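Local coordinates for glycosyl hydrolases family 31 family protein (Aspergillus niger, PDB 6DRU) that hydrolyses xyloglucan oligosaccharides, releasing alpha-xylose from the non-reducing terminal glucose as a family 31 glycoside hydrolase, at residues Y125-G130 and E134-F139; E196-F201 and R205-A210. One frame throughout, in Å; residues are numbered along the deposited sequence.

Overall arrangement
Contacts 1 and 2 are two antiparallel beta hairpins that come one after the other along the chain, with their centres about 13 Å apart. Both belong to one five-stranded antiparallel sheet, ordered 124-127, 135-142, 205-213, 197-201 and 166-168. Strands 135-142 of contact 1 and 205-213 of contact 2 are direct neighbours: Ala137 O lies 2.9 Å from Ala210 N, and Phe139 N is equally close to Phe208 O, both probable hydrogen bonds. The sheet lies away from the xylose pocket. Both hairpins also touch the third subunit, so this region contributes to the assembly of four chains.

Contact 1: residues Y125-G130 and E134-F139; sequences YYYWPG and EFSAEF
Glu134 meets the 125-130 segment through its backbone: the carbonyl O lies 3.4 Å from Trp128 CD1, and a water lies between it and Gly130 O and may bridge the two. Its backbone N donates to OE2 of Glu134 of a second subunit, and its own OE2 has a weak hydrogen bond to Ala133 N of that subunit.

Phe135 packs against two aromatic side chains of the other segment. Its CG sits between the backbone N and the carbonyl carbon (chi1 58°), which sets the ring beside Tyr126. The edge of Tyr126 is turned to the face of Phe135 in an offset edge-to-face pair, with centroids 5.4 Å apart and planes at 85°. Phe135 CB, meanwhile, makes a CH-pi contact over the face of the five-membered ring of Trp128, 3.9 Å from the centroid. Trp128 NE1 is hydrogen-bonded to Ala133 O.

Ser136 exchanges two backbone hydrogen bonds with Tyr127, the shorter being 2.7 Å from Ser136 N to Tyr127 O. Its OG lies at the edge of the Tyr127 ring, 3.6 Å from CD2. Ala137 follows in a non-hydrogen-bonded pair with Tyr126, its CA-H directed at Tyr125 O.

Glu138 pairs with Tyr125 through two further backbone bonds of 3.0 Å, between each N and the other residue's O. Their side chains run alongside one another. Finally, Phe139 presents its edge to the Tyr126 hydroxyl, with CZ 3.6 Å from OH, which is itself hydrogen-bonded to Glu17.

The chemistry is thus divided between the two faces of the hairpin. Tyr126, Phe135 and Phe139 form a buried aromatic layer whose phenol has a carboxylate partner, whereas Tyr125 and Glu138 direct their polar ends to Leu422 of the third subunit and to Arg207.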
ATOM      1  N   TYR A 125      -9.282 -16.249  -5.445  1.00 53.32           N
ATOM      2  CA  TYR A 125      -8.266 -15.292  -5.863  1.00 57.32           C
ATOM      3  C   TYR A 125      -7.716 -14.550  -4.652  1.00 53.72           C
ATOM      4  O   TYR A 125      -8.483 -14.012  -3.847  1.00 59.97           O
ATOM      5  CB  TYR A 125      -8.846 -14.301  -6.873  1.00 55.61           C
ATOM      6  CG  TYR A 125      -7.804 -13.514  -7.633  1.00 60.40           C
ATOM      7  CD1 TYR A 125      -7.326 -12.305  -7.145  1.00 58.25           C
ATOM      8  CD2 TYR A 125      -7.299 -13.979  -8.842  1.00 61.45           C
ATOM      9  CE1 TYR A 125      -6.372 -11.580  -7.837  1.00 64.73           C
ATOM     10  CE2 TYR A 125      -6.345 -13.262  -9.541  1.00 72.17           C
ATOM     11  CZ  TYR A 125      -5.885 -12.063  -9.035  1.00 68.31           C
ATOM     12  OH  TYR A 125      -4.936 -11.344  -9.728  1.00 56.26           O
ATOM     13  N   TYR A 126      -6.390 -14.516  -4.531  1.00 59.15           N
ATOM     14  CA  TYR A 126      -5.711 -13.835  -3.438  1.00 55.82           C
ATOM     15  C   TYR A 126      -4.838 -12.717  -3.991  1.00 57.86           C
ATOM     16  O   TYR A 126      -4.247 -12.851  -5.067  1.00 66.11           O
ATOM     17  CB  TYR A 126      -4.857 -14.807  -2.620  1.00 48.72           C
ATOM     18  CG  TYR A 126      -5.618 -16.012  -2.119  1.00 48.24           C
ATOM     19  CD1 TYR A 126      -6.491 -15.908  -1.045  1.00 52.65           C
ATOM     20  CD2 TYR A 126      -5.458 -17.254  -2.719  1.00 45.20           C
ATOM     21  CE1 TYR A 126      -7.188 -17.009  -0.584  1.00 51.37           C
ATOM     22  CE2 TYR A 126      -6.149 -18.360  -2.264  1.00 57.35           C
ATOM     23  CZ  TYR A 126      -7.012 -18.233  -1.197  1.00 58.23           C
ATOM     24  OH  TYR A 126      -7.702 -19.335  -0.744  1.00 65.33           O
ATOM     25  N   TYR A 127      -4.758 -11.618  -3.246  1.00 54.57           N
ATOM     26  CA  TYR A 127      -4.017 -10.440  -3.677  1.00 51.66           C
ATOM     27  C   TYR A 127      -3.440  -9.755  -2.448  1.00 58.36           C
ATOM     28  O   TYR A 127      -4.156  -9.540  -1.465  1.00 64.63           O
ATOM     29  CB  TYR A 127      -4.927  -9.489  -4.460  1.00 47.46           C
ATOM     30  CG  TYR A 127      -4.333  -8.131  -4.750  1.00 58.32           C
ATOM     31  CD1 TYR A 127      -3.414  -7.956  -5.776  1.00 60.72           C
ATOM     32  CD2 TYR A 127      -4.713  -7.017  -4.014  1.00 55.13           C
ATOM     33  CE1 TYR A 127      -2.877  -6.709  -6.050  1.00 66.78           C
ATOM     34  CE2 TYR A 127      -4.184  -5.767  -4.279  1.00 67.74           C
ATOM     35  CZ  TYR A 127      -3.267  -5.618  -5.298  1.00 72.80           C
ATOM     36  OH  TYR A 127      -2.740  -4.371  -5.562  1.00 56.86           O
ATOM     37  N   TRP A 128      -2.153  -9.416  -2.506  1.00 59.55           N
ATOM     38  CA  TRP A 128      -1.455  -8.806  -1.377  1.00 55.45           C
ATOM     39  C   TRP A 128      -1.195  -7.335  -1.662  1.00 61.35           C
ATOM     40  O   TRP A 128      -0.298  -7.004  -2.453  1.00 66.39           O
ATOM     41  CB  TRP A 128      -0.141  -9.540  -1.091  1.00 50.67           C
ATOM     42  CG  TRP A 128      -0.333 -10.848  -0.385  1.00 50.15           C
ATOM     43  CD1 TRP A 128      -0.353 -11.057   0.963  1.00 51.04           C
ATOM     44  CD2 TRP A 128      -0.542 -12.130  -0.992  1.00 48.49           C
ATOM     45  NE1 TRP A 128      -0.556 -12.388   1.234  1.00 52.22           N
ATOM     46  CE2 TRP A 128      -0.677 -13.068   0.051  1.00 48.42           C
ATOM     47  CE3 TRP A 128      -0.627 -12.575  -2.315  1.00 49.34           C
ATOM     48  CZ2 TRP A 128      -0.892 -14.423  -0.188  1.00 48.72           C
ATOM     49  CZ3 TRP A 128      -0.839 -13.921  -2.550  1.00 48.40           C
ATOM     50  CH2 TRP A 128      -0.969 -14.828  -1.492  1.00 52.53           C
ATOM     51  N   PRO A 129      -1.943  -6.417  -1.053  1.00 56.42           N
ATOM     52  CA  PRO A 129      -1.768  -4.993  -1.360  1.00 59.25           C
ATOM     53  C   PRO A 129      -0.713  -4.316  -0.497  1.00 58.37           C
ATOM     54  O   PRO A 129      -0.154  -3.288  -0.891  1.00 72.87           O
ATOM     55  CB  PRO A 129      -3.159  -4.415  -1.089  1.00 58.75           C
ATOM     56  CG  PRO A 129      -3.684  -5.271   0.023  1.00 53.49           C
ATOM     57  CD  PRO A 129      -3.102  -6.654  -0.173  1.00 57.74           C
ATOM     58  N   GLY A 130      -0.432  -4.876   0.678  1.00 59.82           N
ATOM     59  CA  GLY A 130       0.488  -4.264   1.606  1.00 70.12           C
ATOM     60  C   GLY A 130       1.796  -5.019   1.733  1.00 63.86           C
ATOM     61  O   GLY A 130       1.996  -6.076   1.127  1.00 65.49           O
ATOM     62  N   GLU A 134      -1.226  -9.931   5.231  1.00 57.11           N
ATOM     63  CA  GLU A 134      -2.667  -9.807   5.054  1.00 49.50           C
ATOM     64  C   GLU A 134      -3.000  -9.645   3.578  1.00 61.39           C
ATOM     65  O   GLU A 134      -2.271  -8.992   2.826  1.00 75.84           O
ATOM     66  CB  GLU A 134      -3.208  -8.618   5.846  1.00 55.16           C
ATOM     67  CG  GLU A 134      -3.049  -8.739   7.351  1.00 82.23           C
ATOM     68  CD  GLU A 134      -3.488  -7.484   8.085  1.00 95.94           C
ATOM     69  OE1 GLU A 134      -4.704  -7.329   8.322  1.00 95.35           O
ATOM     70  OE2 GLU A 134      -2.616  -6.649   8.413  1.00 74.83           O
ATOM     71  N   PHE A 135      -4.111 -10.246   3.161  1.00 55.70           N
ATOM     72  CA  PHE A 135      -4.467 -10.321   1.753  1.00 58.82           C
ATOM     73  C   PHE A 135      -5.927  -9.942   1.557  1.00 65.88           C
ATOM     74  O   PHE A 135      -6.743 -10.007   2.480  1.00 59.09           O
ATOM     75  CB  PHE A 135      -4.225 -11.729   1.187  1.00 54.68           C
ATOM     76  CG  PHE A 135      -4.985 -12.810   1.909  1.00 60.23           C
ATOM     77  CD1 PHE A 135      -4.441 -13.432   3.023  1.00 48.18           C
ATOM     78  CD2 PHE A 135      -6.245 -13.197   1.479  1.00 59.03           C
ATOM     79  CE1 PHE A 135      -5.138 -14.421   3.694  1.00 51.57           C
ATOM     80  CE2 PHE A 135      -6.946 -14.185   2.145  1.00 61.51           C
ATOM     81  CZ  PHE A 135      -6.392 -14.797   3.255  1.00 62.67           C
ATOM     82  N   SER A 136      -6.240  -9.545   0.329  1.00 60.38           N
ATOM     83  CA  SER A 136      -7.610  -9.389  -0.129  1.00 62.11           C
ATOM     84  C   SER A 136      -8.038 -10.658  -0.855  1.00 60.20           C
ATOM     85  O   SER A 136      -7.229 -11.325  -1.506  1.00 67.11           O
ATOM     86  CB  SER A 136      -7.750  -8.171  -1.044  1.00 59.54           C
ATOM     87  OG  SER A 136      -7.569  -8.527  -2.403  1.00 85.46           O
ATOM     88  N   ALA A 137      -9.318 -10.998  -0.730  1.00 59.55           N
ATOM     89  CA  ALA A 137      -9.832 -12.257  -1.248  1.00 52.90           C
ATOM     90  C   ALA A 137     -11.043 -12.005  -2.129  1.00 55.35           C
ATOM     91  O   ALA A 137     -11.876 -11.147  -1.826  1.00 60.13           O
ATOM     92  CB  ALA A 137     -10.211 -13.213  -0.112  1.00 56.16           C
ATOM     93  N   GLU A 138     -11.129 -12.758  -3.223  1.00 61.30           N
ATOM     94  CA  GLU A 138     -12.269 -12.722  -4.133  1.00 55.99           C
ATOM     95  C   GLU A 138     -12.660 -14.158  -4.446  1.00 57.84           C
ATOM     96  O   GLU A 138     -11.937 -14.857  -5.163  1.00 60.56           O
ATOM     97  CB  GLU A 138     -11.926 -11.953  -5.411  1.00 58.14           C
ATOM     98  CG  GLU A 138     -11.704 -10.464  -5.191  1.00 64.27           C
ATOM     99  CD  GLU A 138     -11.122  -9.769  -6.407  1.00 88.36           C
ATOM    100  OE1 GLU A 138      -9.937  -9.367  -6.361  1.00107.62           O
ATOM    101  OE2 GLU A 138     -11.846  -9.629  -7.411  1.00 95.10           O
ATOM    102  N   PHE A 139     -13.796 -14.596  -3.914  1.00 54.09           N
ATOM    103  CA  PHE A 139     -14.288 -15.954  -4.105  1.00 55.75           C
ATOM    104  C   PHE A 139     -15.522 -15.928  -4.994  1.00 50.83           C
ATOM    105  O   PHE A 139     -16.467 -15.177  -4.730  1.00 54.38           O
ATOM    106  CB  PHE A 139     -14.600 -16.619  -2.762  1.00 58.88           C
ATOM    107  CG  PHE A 139     -13.410 -17.283  -2.126  1.00 62.88           C
ATOM    108  CD1 PHE A 139     -12.188 -16.631  -2.055  1.00 58.48           C
ATOM    109  CD2 PHE A 139     -13.513 -18.560  -1.599  1.00 61.58           C
ATOM    110  CE1 PHE A 139     -11.091 -17.241  -1.474  1.00 56.38           C
ATOM    111  CE2 PHE A 139     -12.420 -19.174  -1.014  1.00 59.57           C
ATOM    112  CZ  PHE A 139     -11.207 -18.515  -0.953  1.00 60.88           C
TER
HETATM  113  O   HOH W   1      -0.375  -7.467   2.072  1.00 65.63           O

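Contact 2: residues E196-F201 and R205-A210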
ATOM      1  N   GLU A 196     -14.921  -5.529   5.387  1.00 56.39           N
ATOM      2  CA  GLU A 196     -15.693  -4.843   4.365  1.00 55.01           C
ATOM      3  C   GLU A 196     -15.379  -5.432   2.995  1.00 52.02           C
ATOM      4  O   GLU A 196     -14.311  -6.004   2.763  1.00 52.57           O
ATOM      5  CB  GLU A 196     -15.394  -3.344   4.376  1.00 49.70           C
ATOM      6  CG  GLU A 196     -15.902  -2.620   5.611  1.00 58.86           C
ATOM      7  CD  GLU A 196     -15.859  -1.109   5.464  1.00 72.94           C
ATOM      8  OE1 GLU A 196     -15.170  -0.618   4.546  1.00 77.18           O
ATOM      9  OE2 GLU A 196     -16.516  -0.412   6.266  1.00 80.42           O
ATOM     10  N   GLY A 197     -16.331  -5.294   2.079  1.00 67.67           N
ATOM     11  CA  GLY A 197     -16.146  -5.862   0.762  1.00 55.29           C
ATOM     12  C   GLY A 197     -17.290  -5.626  -0.199  1.00 56.96           C
ATOM     13  O   GLY A 197     -17.741  -4.492  -0.384  1.00 61.80           O
ATOM     14  N   ARG A 198     -17.773  -6.702  -0.813  1.00 60.08           N
ATOM     15  CA  ARG A 198     -18.659  -6.580  -1.958  1.00 51.20           C
ATOM     16  C   ARG A 198     -19.454  -7.865  -2.116  1.00 57.51           C
ATOM     17  O   ARG A 198     -18.921  -8.961  -1.926  1.00 52.72           O
ATOM     18  CB  ARG A 198     -17.848  -6.291  -3.223  1.00 51.16           C
ATOM     19  CG  ARG A 198     -18.638  -5.827  -4.424  1.00 59.61           C
ATOM     20  CD  ARG A 198     -17.803  -6.025  -5.679  1.00 53.42           C
ATOM     21  NE  ARG A 198     -16.407  -5.649  -5.462  1.00 61.60           N
ATOM     22  CZ  ARG A 198     -15.380  -6.174  -6.121  1.00 61.49           C
ATOM     23  NH1 ARG A 198     -15.585  -7.107  -7.040  1.00 65.97           N
ATOM     24  NH2 ARG A 198     -14.144  -5.773  -5.856  1.00 63.25           N
ATOM     25  N   MET A 199     -20.728  -7.719  -2.465  1.00 63.66           N
ATOM     26  CA  MET A 199     -21.596  -8.837  -2.813  1.00 55.93           C
ATOM     27  C   MET A 199     -22.028  -8.666  -4.261  1.00 57.23           C
ATOM     28  O   MET A 199     -22.703  -7.686  -4.594  1.00 67.69           O
ATOM     29  CB  MET A 199     -22.816  -8.899  -1.891  1.00 58.00           C
ATOM     30  CG  MET A 199     -22.605  -9.683  -0.609  1.00 60.19           C
ATOM     31  SD  MET A 199     -24.094  -9.742   0.417  1.00 63.03           S
ATOM     32  CE  MET A 199     -23.896  -8.278   1.427  1.00 53.80           C
ATOM     33  N   GLU A 200     -21.639  -9.606  -5.119  1.00 51.20           N
ATOM     34  CA  GLU A 200     -22.008  -9.586  -6.532  1.00 52.73           C
ATOM     35  C   GLU A 200     -22.962 -10.741  -6.806  1.00 55.30           C
ATOM     36  O   GLU A 200     -22.545 -11.904  -6.831  1.00 57.49           O
ATOM     37  CB  GLU A 200     -20.780  -9.691  -7.431  1.00 52.88           C
ATOM     38  CG  GLU A 200     -19.807  -8.542  -7.326  1.00 48.18           C
ATOM     39  CD  GLU A 200     -18.650  -8.691  -8.293  1.00 68.23           C
ATOM     40  OE1 GLU A 200     -18.655  -9.663  -9.081  1.00 80.22           O
ATOM     41  OE2 GLU A 200     -17.733  -7.844  -8.264  1.00 74.79           O
ATOM     42  N   PHE A 201     -24.233 -10.422  -7.029  1.00 51.47           N
ATOM     43  CA  PHE A 201     -25.220 -11.430  -7.409  1.00 53.97           C
ATOM     44  C   PHE A 201     -25.511 -11.309  -8.904  1.00 56.12           C
ATOM     45  O   PHE A 201     -26.592 -10.913  -9.340  1.00 60.32           O
ATOM     46  CB  PHE A 201     -26.479 -11.284  -6.563  1.00 45.30           C
ATOM     47  CG  PHE A 201     -26.267 -11.608  -5.116  1.00 53.03           C
ATOM     48  CD1 PHE A 201     -26.108 -12.921  -4.706  1.00 53.84           C
ATOM     49  CD2 PHE A 201     -26.215 -10.602  -4.166  1.00 58.72           C
ATOM     50  CE1 PHE A 201     -25.905 -13.227  -3.373  1.00 53.64           C
ATOM     51  CE2 PHE A 201     -26.014 -10.900  -2.831  1.00 54.20           C
ATOM     52  CZ  PHE A 201     -25.861 -12.216  -2.434  1.00 50.42           C
ATOM     53  N   ARG A 205     -22.564 -15.518 -12.063  1.00 65.81           N
ATOM     54  CA  ARG A 205     -21.532 -15.682 -11.049  1.00 58.07           C
ATOM     55  C   ARG A 205     -21.927 -14.949  -9.777  1.00 54.41           C
ATOM     56  O   ARG A 205     -22.356 -13.794  -9.832  1.00 59.23           O
ATOM     57  CB  ARG A 205     -20.179 -15.155 -11.536  1.00 52.80           C
ATOM     58  CG  ARG A 205     -19.092 -15.239 -10.477  1.00 59.45           C
ATOM     59  CD  ARG A 205     -17.775 -14.682 -10.977  1.00 61.36           C
ATOM     60  NE  ARG A 205     -17.863 -13.244 -11.202  1.00 75.97           N
ATOM     61  CZ  ARG A 205     -16.826 -12.471 -11.502  1.00 77.83           C
ATOM     62  NH1 ARG A 205     -15.614 -13.002 -11.620  1.00 74.86           N
ATOM     63  NH2 ARG A 205     -17.000 -11.170 -11.684  1.00 67.29           N
ATOM     64  N   THR A 206     -21.780 -15.625  -8.643  1.00 58.95           N
ATOM     65  CA  THR A 206     -21.907 -15.002  -7.334  1.00 58.37           C
ATOM     66  C   THR A 206     -20.512 -14.825  -6.750  1.00 61.99           C
ATOM     67  O   THR A 206     -19.748 -15.792  -6.659  1.00 59.76           O
ATOM     68  CB  THR A 206     -22.771 -15.852  -6.401  1.00 59.47           C
ATOM     69  OG1 THR A 206     -24.090 -15.973  -6.950  1.00 59.56           O
ATOM     70  CG2 THR A 206     -22.857 -15.210  -5.026  1.00 59.86           C
ATOM     71  N   ARG A 207     -20.179 -13.597  -6.357  1.00 61.26           N
ATOM     72  CA  ARG A 207     -18.832 -13.279  -5.902  1.00 60.49           C
ATOM     73  C   ARG A 207     -18.877 -12.505  -4.593  1.00 57.38           C
ATOM     74  O   ARG A 207     -19.606 -11.515  -4.475  1.00 52.24           O
ATOM     75  CB  ARG A 207     -18.065 -12.474  -6.955  1.00 53.04           C
ATOM     76  CG  ARG A 207     -16.640 -12.163  -6.551  1.00 49.25           C
ATOM     77  CD  ARG A 207     -15.898 -11.425  -7.645  1.00 65.11           C
ATOM     78  NE  ARG A 207     -14.862 -12.256  -8.250  1.00 79.73           N
ATOM     79  CZ  ARG A 207     -13.949 -11.806  -9.104  1.00 81.09           C
ATOM     80  NH1 ARG A 207     -13.940 -10.526  -9.453  1.00 79.44           N
ATOM     81  NH2 ARG A 207     -13.042 -12.632  -9.606  1.00 75.36           N
ATOM     82  N   PHE A 208     -18.087 -12.955  -3.622  1.00 54.11           N
ATOM     83  CA  PHE A 208     -17.872 -12.249  -2.367  1.00 50.40           C
ATOM     84  C   PHE A 208     -16.410 -11.843  -2.273  1.00 54.72           C
ATOM     85  O   PHE A 208     -15.521 -12.596  -2.686  1.00 60.79           O
ATOM     86  CB  PHE A 208     -18.251 -13.119  -1.167  1.00 49.90           C
ATOM     87  CG  PHE A 208     -19.696 -13.518  -1.143  1.00 62.66           C
ATOM     88  CD1 PHE A 208     -20.126 -14.657  -1.806  1.00 66.71           C
ATOM     89  CD2 PHE A 208     -20.627 -12.754  -0.459  1.00 59.68           C
ATOM     90  CE1 PHE A 208     -21.459 -15.027  -1.787  1.00 65.63           C
ATOM     91  CE2 PHE A 208     -21.961 -13.118  -0.435  1.00 59.92           C
ATOM     92  CZ  PHE A 208     -22.378 -14.257  -1.101  1.00 55.83           C
ATOM     93  N   THR A 209     -16.158 -10.654  -1.726  1.00 60.38           N
ATOM     94  CA  THR A 209     -14.802 -10.145  -1.582  1.00 62.52           C
ATOM     95  C   THR A 209     -14.556  -9.705  -0.145  1.00 61.98           C
ATOM     96  O   THR A 209     -15.489  -9.369   0.590  1.00 62.61           O
ATOM     97  CB  THR A 209     -14.517  -8.961  -2.526  1.00 58.60           C
ATOM     98  OG1 THR A 209     -15.266  -7.816  -2.106  1.00 69.68           O
ATOM     99  CG2 THR A 209     -14.889  -9.310  -3.961  1.00 55.87           C
ATOM    100  N   ALA A 210     -13.283  -9.715   0.244  1.00 60.61           N
ATOM    101  CA  ALA A 210     -12.846  -9.247   1.554  1.00 57.64           C
ATOM    102  C   ALA A 210     -11.669  -8.306   1.354  1.00 59.58           C
ATOM    103  O   ALA A 210     -10.670  -8.687   0.735  1.00 64.40           O
ATOM    104  CB  ALA A 210     -12.458 -10.419   2.459  1.00 52.42           C
TER
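Thr209 CG2 lies over the centre of one face of the Arg198 guanidinium, 3.8 Å above its plane, while the carboxylate of Glu200 sits at the edge, in plane. There Arg198 NH1 donates to Glu200 OE2 at 2.6 Å, on the anti side and tilted well out of the carboxylate plane. Arg205 NH1 lies over the centre of the Arg207 guanidinium, and Arg207 NE lies toward the rim of that of Arg205; Arg207 NE bonds to Ser140 OG, and its NH1 forms a salt bridge with Glu138. Glu200 OE1 extends the network to Arg205 NH2 in a longer salt bridge of 3.4 Å, the two flat groups inclined at 49°. Asp168 of the third subunit also pairs with Arg205.

Met199 CG packs 3.5 Å from Phe208 CE2, and SD lies obliquely beside the ring, 5.4 Å from its centroid, in a Met-aromatic contact.

Two bonds of 2.9 Å, Glu200 N to Arg207 O and Arg207 N to Glu200 O, fix the register. This antiparallel hairpin packs its Met199, Phe201 and Phe208 face on strands 176-183 and 187-191 of another sheet, consistent with a beta-sandwich, and turns its arginine-glutamate face to the third subunit.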